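Local coordinates for DltD domain-containing protein (Beauveria bassiana, PDB 7D78), which is a thioesterase of the alpha/beta hydrolase fold that probably closes polyketide chains into medium-ring lactones, at residues V254-E265 with F282-G293. Sequence-based numbering, arbitrary orientation.
Sequences VDKTPVLMVTPE and FPQTKKFLEAKG
Val259 lays its CG1 methyl over one face of the Phe282 ring, 4.0 Å from the centroid in a CH-pi contact, while Val254 O and Met261 CE lie at the ring edge. That methyl sits between the backbone N and carbonyl carbon of Val259 (chi1 49°), which turns it onto the ring and beside Lys286 CB. The sulfur of Met261 meets the Phe288 ring edge-on, a Met-aromatic contact with SD 4.3 Å from CE1; Thr263 OG1 approaches the same ring obliquely and bonds to Gln275. The Gln284 amide closes the loop end: NE2 gives a nearly straight bond to Thr257 O (2.7 Å), within the amide plane, and a more bent one to Val254 O (3.1 Å, 138° at the hydrogen). A leucine in place of Gln284 would probably leave both carbonyls without this donor and the loop before the strand less firmly held. At the far end Gly293 N binds Glu265 OE1 at 2.8 Å, and Glu265 OE2 forms a long salt bridge to Lys292 NZ. In between, strands 259-264 and 286-291 pair in parallel through alternating backbone bonds. Helix 272-281 links them as a beta-alpha-beta crossover and packs against Met261, Thr263 and Phe288; helix 305-319 covers Leu260 and Leu289 on the opposite face, and strand 150-156 continues the hydrolase sheet beyond 259-264, leaving 286-291 outermost within the chain.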
ATOM      1  N   VAL A 254       5.788  12.034  -9.093  1.00 23.55           N
ATOM      2  CA  VAL A 254       7.150  12.287  -9.548  1.00 20.46           C
ATOM      3  C   VAL A 254       7.087  13.407 -10.576  1.00 24.13           C
ATOM      4  O   VAL A 254       6.969  13.152 -11.780  1.00 23.95           O
ATOM      5  CB  VAL A 254       7.805  11.024 -10.135  1.00 21.04           C
ATOM      6  CG1 VAL A 254       9.287  11.274 -10.403  1.00 21.48           C
ATOM      7  CG2 VAL A 254       7.613   9.833  -9.192  1.00 22.06           C
ATOM      8  N   ASP A 255       7.145  14.653 -10.103  1.00 24.71           N
ATOM      9  CA  ASP A 255       6.967  15.811 -10.969  1.00 25.49           C
ATOM     10  C   ASP A 255       8.187  16.722 -11.003  1.00 26.48           C
ATOM     11  O   ASP A 255       8.122  17.793 -11.612  1.00 26.05           O
ATOM     12  CB  ASP A 255       5.724  16.603 -10.551  1.00 24.77           C
ATOM     13  CG  ASP A 255       5.788  17.109  -9.113  1.00 33.71           C
ATOM     14  OD1 ASP A 255       6.802  16.893  -8.413  1.00 30.67           O
ATOM     15  OD2 ASP A 255       4.800  17.733  -8.673  1.00 41.23           O
ATOM     16  N   LYS A 256       9.296  16.327 -10.375  1.00 26.02           N
ATOM     17  CA  LYS A 256      10.522  17.127 -10.385  1.00 27.60           C
ATOM     18  C   LYS A 256      11.740  16.301 -10.781  1.00 25.31           C
ATOM     19  O   LYS A 256      12.705  16.828 -11.338  1.00 26.82           O
ATOM     20  CB  LYS A 256      10.793  17.745  -9.014  1.00 28.12           C
ATOM     21  CG  LYS A 256       9.681  18.582  -8.426  1.00 34.73           C
ATOM     22  CD  LYS A 256       9.990  18.815  -6.947  1.00 35.27           C
ATOM     23  CE  LYS A 256       8.851  19.475  -6.209  1.00 42.38           C
ATOM     24  NZ  LYS A 256       7.610  18.669  -6.267  1.00 45.66           N
ATOM     25  N   THR A 257      11.714  15.017 -10.487  1.00 24.92           N
ATOM     26  CA  THR A 257      12.887  14.168 -10.694  1.00 22.46           C
ATOM     27  C   THR A 257      13.142  13.913 -12.176  1.00 20.55           C
ATOM     28  O   THR A 257      12.283  13.323 -12.845  1.00 21.52           O
ATOM     29  CB  THR A 257      12.678  12.847  -9.965  1.00 23.75           C
ATOM     30  OG1 THR A 257      12.278  13.127  -8.617  1.00 24.76           O
ATOM     31  CG2 THR A 257      13.964  12.022  -9.970  1.00 21.48           C
ATOM     32  N   PRO A 258      14.289  14.324 -12.721  1.00 21.29           N
ATOM     33  CA  PRO A 258      14.623  13.987 -14.110  1.00 23.21           C
ATOM     34  C   PRO A 258      14.521  12.489 -14.335  1.00 18.85           C
ATOM     35  O   PRO A 258      15.060  11.690 -13.563  1.00 22.37           O
ATOM     36  CB  PRO A 258      16.071  14.473 -14.257  1.00 22.59           C
ATOM     37  CG  PRO A 258      16.262  15.490 -13.191  1.00 25.34           C
ATOM     38  CD  PRO A 258      15.360  15.082 -12.054  1.00 21.80           C
ATOM     39  N   VAL A 259      13.814  12.099 -15.392  1.00 21.63           N
ATOM     40  CA  VAL A 259      13.466  10.697 -15.584  1.00 19.14           C
ATOM     41  C   VAL A 259      13.825  10.258 -16.994  1.00 25.87           C
ATOM     42  O   VAL A 259      13.451  10.911 -17.976  1.00 23.21           O
ATOM     43  CB  VAL A 259      11.976  10.424 -15.283  1.00 22.91           C
ATOM     44  CG1 VAL A 259      11.074  11.427 -15.996  1.00 25.79           C
ATOM     45  CG2 VAL A 259      11.601   8.975 -15.660  1.00 21.46           C
ATOM     46  N   LEU A 260      14.525   9.138 -17.086  1.00 23.10           N
ATOM     47  CA  LEU A 260      14.793   8.452 -18.340  1.00 22.62           C
ATOM     48  C   LEU A 260      14.017   7.146 -18.337  1.00 27.08           C
ATOM     49  O   LEU A 260      14.138   6.356 -17.394  1.00 22.61           O
ATOM     50  CB  LEU A 260      16.290   8.172 -18.505  1.00 19.77           C
ATOM     51  CG  LEU A 260      16.652   7.172 -19.598  1.00 21.50           C
ATOM     52  CD1 LEU A 260      16.379   7.796 -20.966  1.00 25.40           C
ATOM     53  CD2 LEU A 260      18.117   6.766 -19.462  1.00 22.94           C
ATOM     54  N   MET A 261      13.210   6.926 -19.370  1.00 22.32           N
ATOM     55  CA  MET A 261      12.529   5.653 -19.554  1.00 22.04           C
ATOM     56  C   MET A 261      13.053   4.954 -20.800  1.00 28.78           C
ATOM     57  O   MET A 261      13.116   5.556 -21.882  1.00 25.40           O
ATOM     58  CB  MET A 261      11.018   5.838 -19.669  1.00 21.58           C
ATOM     59  CG  MET A 261      10.279   4.517 -19.831  1.00 22.63           C
ATOM     60  SD  MET A 261       8.500   4.750 -19.968  1.00 25.53           S
ATOM     61  CE  MET A 261       8.139   5.605 -18.436  1.00 23.98           C
ATOM     62  N   VAL A 262      13.406   3.682 -20.647  1.00 25.44           N
ATOM     63  CA  VAL A 262      13.824   2.821 -21.746  1.00 24.62           C
ATOM     64  C   VAL A 262      12.752   1.757 -21.940  1.00 27.93           C
ATOM     65  O   VAL A 262      12.532   0.917 -21.056  1.00 25.88           O
ATOM     66  CB  VAL A 262      15.190   2.182 -21.468  1.00 22.59           C
ATOM     67  CG1 VAL A 262      15.609   1.286 -22.637  1.00 25.28           C
ATOM     68  CG2 VAL A 262      16.235   3.261 -21.190  1.00 26.26           C
ATOM     69  N   THR A 263      12.099   1.779 -23.102  1.00 24.04           N
ATOM     70  CA  THR A 263      10.984   0.899 -23.403  1.00 26.93           C
ATOM     71  C   THR A 263      11.338  -0.021 -24.560  1.00 27.45           C
ATOM     72  O   THR A 263      11.790   0.465 -25.611  1.00 30.05           O
ATOM     73  CB  THR A 263       9.735   1.725 -23.757  1.00 25.22           C
ATOM     74  OG1 THR A 263       9.290   2.430 -22.593  1.00 25.33           O
ATOM     75  CG2 THR A 263       8.599   0.827 -24.278  1.00 22.79           C
ATOM     76  N   PRO A 264      11.146  -1.337 -24.425  1.00 26.42           N
ATOM     77  CA  PRO A 264      11.394  -2.238 -25.557  1.00 27.87           C
ATOM     78  C   PRO A 264      10.250  -2.144 -26.553  1.00 27.53           C
ATOM     79  O   PRO A 264       9.078  -2.210 -26.171  1.00 22.49           O
ATOM     80  CB  PRO A 264      11.453  -3.630 -24.908  1.00 23.13           C
ATOM     81  CG  PRO A 264      11.248  -3.401 -23.394  1.00 27.82           C
ATOM     82  CD  PRO A 264      10.599  -2.066 -23.266  1.00 25.21           C
ATOM     83  N   GLU A 265      10.598  -1.995 -27.840  1.00 25.42           N
ATOM     84  CA  GLU A 265       9.575  -1.926 -28.883  1.00 28.64           C
ATOM     85  C   GLU A 265       8.624  -3.114 -28.824  1.00 25.78           C
ATOM     86  O   GLU A 265       7.405  -2.951 -28.952  1.00 27.18           O
ATOM     87  CB  GLU A 265      10.223  -1.854 -30.273  1.00 27.39           C
ATOM     88  CG  GLU A 265       9.188  -1.676 -31.385  1.00 37.93           C
ATOM     89  CD  GLU A 265       9.744  -1.944 -32.774  1.00 38.74           C
ATOM     90  OE1 GLU A 265      10.820  -2.570 -32.880  1.00 36.38           O
ATOM     91  OE2 GLU A 265       9.093  -1.529 -33.757  1.00 43.20           O
ATOM     92  N   PHE A 282       4.830  13.005 -17.440  1.00 26.82           N
ATOM     93  CA  PHE A 282       5.856  13.671 -16.644  1.00 25.59           C
ATOM     94  C   PHE A 282       6.036  15.115 -17.113  1.00 26.66           C
ATOM     95  O   PHE A 282       6.263  15.347 -18.308  1.00 23.43           O
ATOM     96  CB  PHE A 282       7.189  12.927 -16.742  1.00 21.66           C
ATOM     97  CG  PHE A 282       7.210  11.591 -16.034  1.00 24.95           C
ATOM     98  CD1 PHE A 282       6.908  11.493 -14.685  1.00 26.91           C
ATOM     99  CD2 PHE A 282       7.560  10.434 -16.719  1.00 22.99           C
ATOM    100  CE1 PHE A 282       6.946  10.256 -14.025  1.00 22.63           C
ATOM    101  CE2 PHE A 282       7.600   9.194 -16.069  1.00 24.94           C
ATOM    102  CZ  PHE A 282       7.288   9.111 -14.721  1.00 22.68           C
ATOM    103  N   PRO A 283       5.938  16.108 -16.216  1.00 27.75           N
ATOM    104  CA  PRO A 283       6.134  17.507 -16.639  1.00 25.62           C
ATOM    105  C   PRO A 283       7.588  17.949 -16.631  1.00 28.09           C
ATOM    106  O   PRO A 283       7.933  18.933 -17.295  1.00 30.86           O
ATOM    107  CB  PRO A 283       5.315  18.296 -15.610  1.00 27.36           C
ATOM    108  CG  PRO A 283       5.400  17.438 -14.359  1.00 24.31           C
ATOM    109  CD  PRO A 283       5.401  16.011 -14.843  1.00 22.02           C
ATOM    110  N   GLN A 284       8.449  17.237 -15.907  1.00 23.55           N
ATOM    111  CA  GLN A 284       9.813  17.690 -15.657  1.00 28.72           C
ATOM    112  C   GLN A 284      10.745  17.286 -16.804  1.00 29.27           C
ATOM    113  O   GLN A 284      10.320  16.728 -17.822  1.00 28.39           O
ATOM    114  CB  GLN A 284      10.310  17.137 -14.320  1.00 24.33           C
ATOM    115  CG  GLN A 284      10.614  15.635 -14.340  1.00 22.84           C
ATOM    116  CD  GLN A 284       9.407  14.784 -14.010  1.00 25.87           C
ATOM    117  OE1 GLN A 284       8.282  15.080 -14.422  1.00 25.10           O
ATOM    118  NE2 GLN A 284       9.635  13.702 -13.271  1.00 23.07           N
ATOM    119  N   THR A 285      12.042  17.562 -16.632  1.00 24.12           N
ATOM    120  CA  THR A 285      13.075  17.076 -17.547  1.00 27.81           C
ATOM    121  C   THR A 285      12.996  15.564 -17.709  1.00 27.49           C
ATOM    122  O   THR A 285      12.970  14.826 -16.720  1.00 25.26           O
ATOM    123  CB  THR A 285      14.457  17.462 -17.009  1.00 29.24           C
ATOM    124  OG1 THR A 285      14.535  18.883 -16.846  1.00 31.90           O
ATOM    125  CG2 THR A 285      15.552  16.993 -17.944  1.00 25.84           C
ATOM    126  N   LYS A 286      12.982  15.096 -18.959  1.00 25.01           N
ATOM    127  CA  LYS A 286      12.775  13.671 -19.193  1.00 26.65           C
ATOM    128  C   LYS A 286      13.329  13.270 -20.553  1.00 34.28           C
ATOM    129  O   LYS A 286      13.542  14.110 -21.433  1.00 26.91           O
ATOM    130  CB  LYS A 286      11.287  13.303 -19.098  1.00 26.80           C
ATOM    131  CG  LYS A 286      10.394  13.967 -20.154  1.00 26.76           C
ATOM    132  CD  LYS A 286       8.933  13.591 -19.923  1.00 26.96           C
ATOM    133  CE  LYS A 286       8.027  14.161 -21.002  1.00 28.16           C
ATOM    134  NZ  LYS A 286       6.602  13.899 -20.696  1.00 22.33           N
ATOM    135  N   LYS A 287      13.545  11.964 -20.712  1.00 27.35           N
ATOM    136  CA  LYS A 287      14.063  11.406 -21.955  1.00 26.15           C
ATOM    137  C   LYS A 287      13.465  10.028 -22.163  1.00 32.01           C
ATOM    138  O   LYS A 287      13.392   9.225 -21.229  1.00 25.60           O
ATOM    139  CB  LYS A 287      15.595  11.302 -21.958  1.00 25.27           C
ATOM    140  CG  LYS A 287      16.148  10.691 -23.256  1.00 35.22           C
ATOM    141  CD  LYS A 287      17.672  10.695 -23.302  1.00 41.65           C
ATOM    142  CE  LYS A 287      18.195  10.074 -24.605  1.00 41.64           C
ATOM    143  NZ  LYS A 287      17.614  10.754 -25.801  1.00 49.70           N
ATOM    144  N   PHE A 288      13.050   9.756 -23.395  1.00 27.62           N
ATOM    145  CA  PHE A 288      12.494   8.468 -23.773  1.00 29.21           C
ATOM    146  C   PHE A 288      13.404   7.772 -24.781  1.00 38.26           C
ATOM    147  O   PHE A 288      13.883   8.400 -25.733  1.00 33.69           O
ATOM    148  CB  PHE A 288      11.092   8.646 -24.363  1.00 30.97           C
ATOM    149  CG  PHE A 288      10.434   7.360 -24.744  1.00 30.10           C
ATOM    150  CD1 PHE A 288       9.820   6.576 -23.785  1.00 29.92           C
ATOM    151  CD2 PHE A 288      10.443   6.928 -26.058  1.00 33.81           C
ATOM    152  CE1 PHE A 288       9.215   5.381 -24.132  1.00 31.23           C
ATOM    153  CE2 PHE A 288       9.843   5.739 -26.416  1.00 32.37           C
ATOM    154  CZ  PHE A 288       9.226   4.963 -25.453  1.00 35.28           C
ATOM    155  N   LEU A 289      13.648   6.478 -24.563  1.00 28.56           N
ATOM    156  CA  LEU A 289      14.441   5.654 -25.471  1.00 33.71           C
ATOM    157  C   LEU A 289      13.667   4.392 -25.808  1.00 32.92           C
ATOM    158  O   LEU A 289      13.317   3.623 -24.908  1.00 27.65           O
ATOM    159  CB  LEU A 289      15.785   5.265 -24.852  1.00 30.09           C
ATOM    160  CG  LEU A 289      16.990   6.156 -25.083  1.00 38.19           C
ATOM    161  CD1 LEU A 289      18.217   5.305 -24.849  1.00 42.68           C
ATOM    162  CD2 LEU A 289      16.971   6.715 -26.489  1.00 41.20           C
ATOM    163  N   GLU A 290      13.413   4.166 -27.095  1.00 27.26           N
ATOM    164  CA  GLU A 290      12.805   2.922 -27.552  1.00 32.02           C
ATOM    165  C   GLU A 290      13.900   1.993 -28.051  1.00 32.20           C
ATOM    166  O   GLU A 290      14.707   2.389 -28.900  1.00 33.65           O
ATOM    167  CB  GLU A 290      11.783   3.172 -28.661  1.00 34.59           C
ATOM    168  CG  GLU A 290      11.178   1.898 -29.240  1.00 37.19           C
ATOM    169  CD  GLU A 290       9.992   2.184 -30.154  1.00 40.15           C
ATOM    170  OE1 GLU A 290      10.003   3.236 -30.824  1.00 48.83           O
ATOM    171  OE2 GLU A 290       9.045   1.373 -30.193  1.00 49.22           O
ATOM    172  N   ALA A 291      13.936   0.770 -27.521  1.00 29.28           N
ATOM    173  CA  ALA A 291      14.921  -0.231 -27.931  1.00 33.44           C
ATOM    174  C   ALA A 291      14.293  -1.085 -29.029  1.00 35.85           C
ATOM    175  O   ALA A 291      13.530  -2.012 -28.749  1.00 33.83           O
ATOM    176  CB  ALA A 291      15.373  -1.076 -26.743  1.00 30.76           C
ATOM    177  N   LYS A 292      14.622  -0.772 -30.286  1.00 38.39           N
ATOM    178  CA  LYS A 292      13.972  -1.415 -31.424  1.00 32.42           C
ATOM    179  C   LYS A 292      14.218  -2.914 -31.421  1.00 29.40           C
ATOM    180  O   LYS A 292      15.318  -3.380 -31.108  1.00 33.93           O
ATOM    181  CB  LYS A 292      14.475  -0.816 -32.740  1.00 41.25           C
ATOM    182  CG  LYS A 292      13.943   0.570 -33.011  1.00 41.21           C
ATOM    183  CD  LYS A 292      12.536   0.542 -33.576  1.00 40.07           C
ATOM    184  CE  LYS A 292      11.736   1.740 -33.094  1.00 45.84           C
ATOM    185  NZ  LYS A 292      10.410   1.850 -33.769  1.00 48.88           N
ATOM    186  N   GLY A 293      13.178  -3.672 -31.768  1.00 34.11           N
ATOM    187  CA  GLY A 293      13.271  -5.117 -31.840  1.00 32.81           C
ATOM    188  C   GLY A 293      13.510  -5.832 -30.528  1.00 34.98           C
ATOM    189  O   GLY A 293      13.712  -7.052 -30.539  1.00 38.58           O
TER
HETATM  190  O   HOH W   1       6.241  -0.491 -29.470  1.00 40.84           O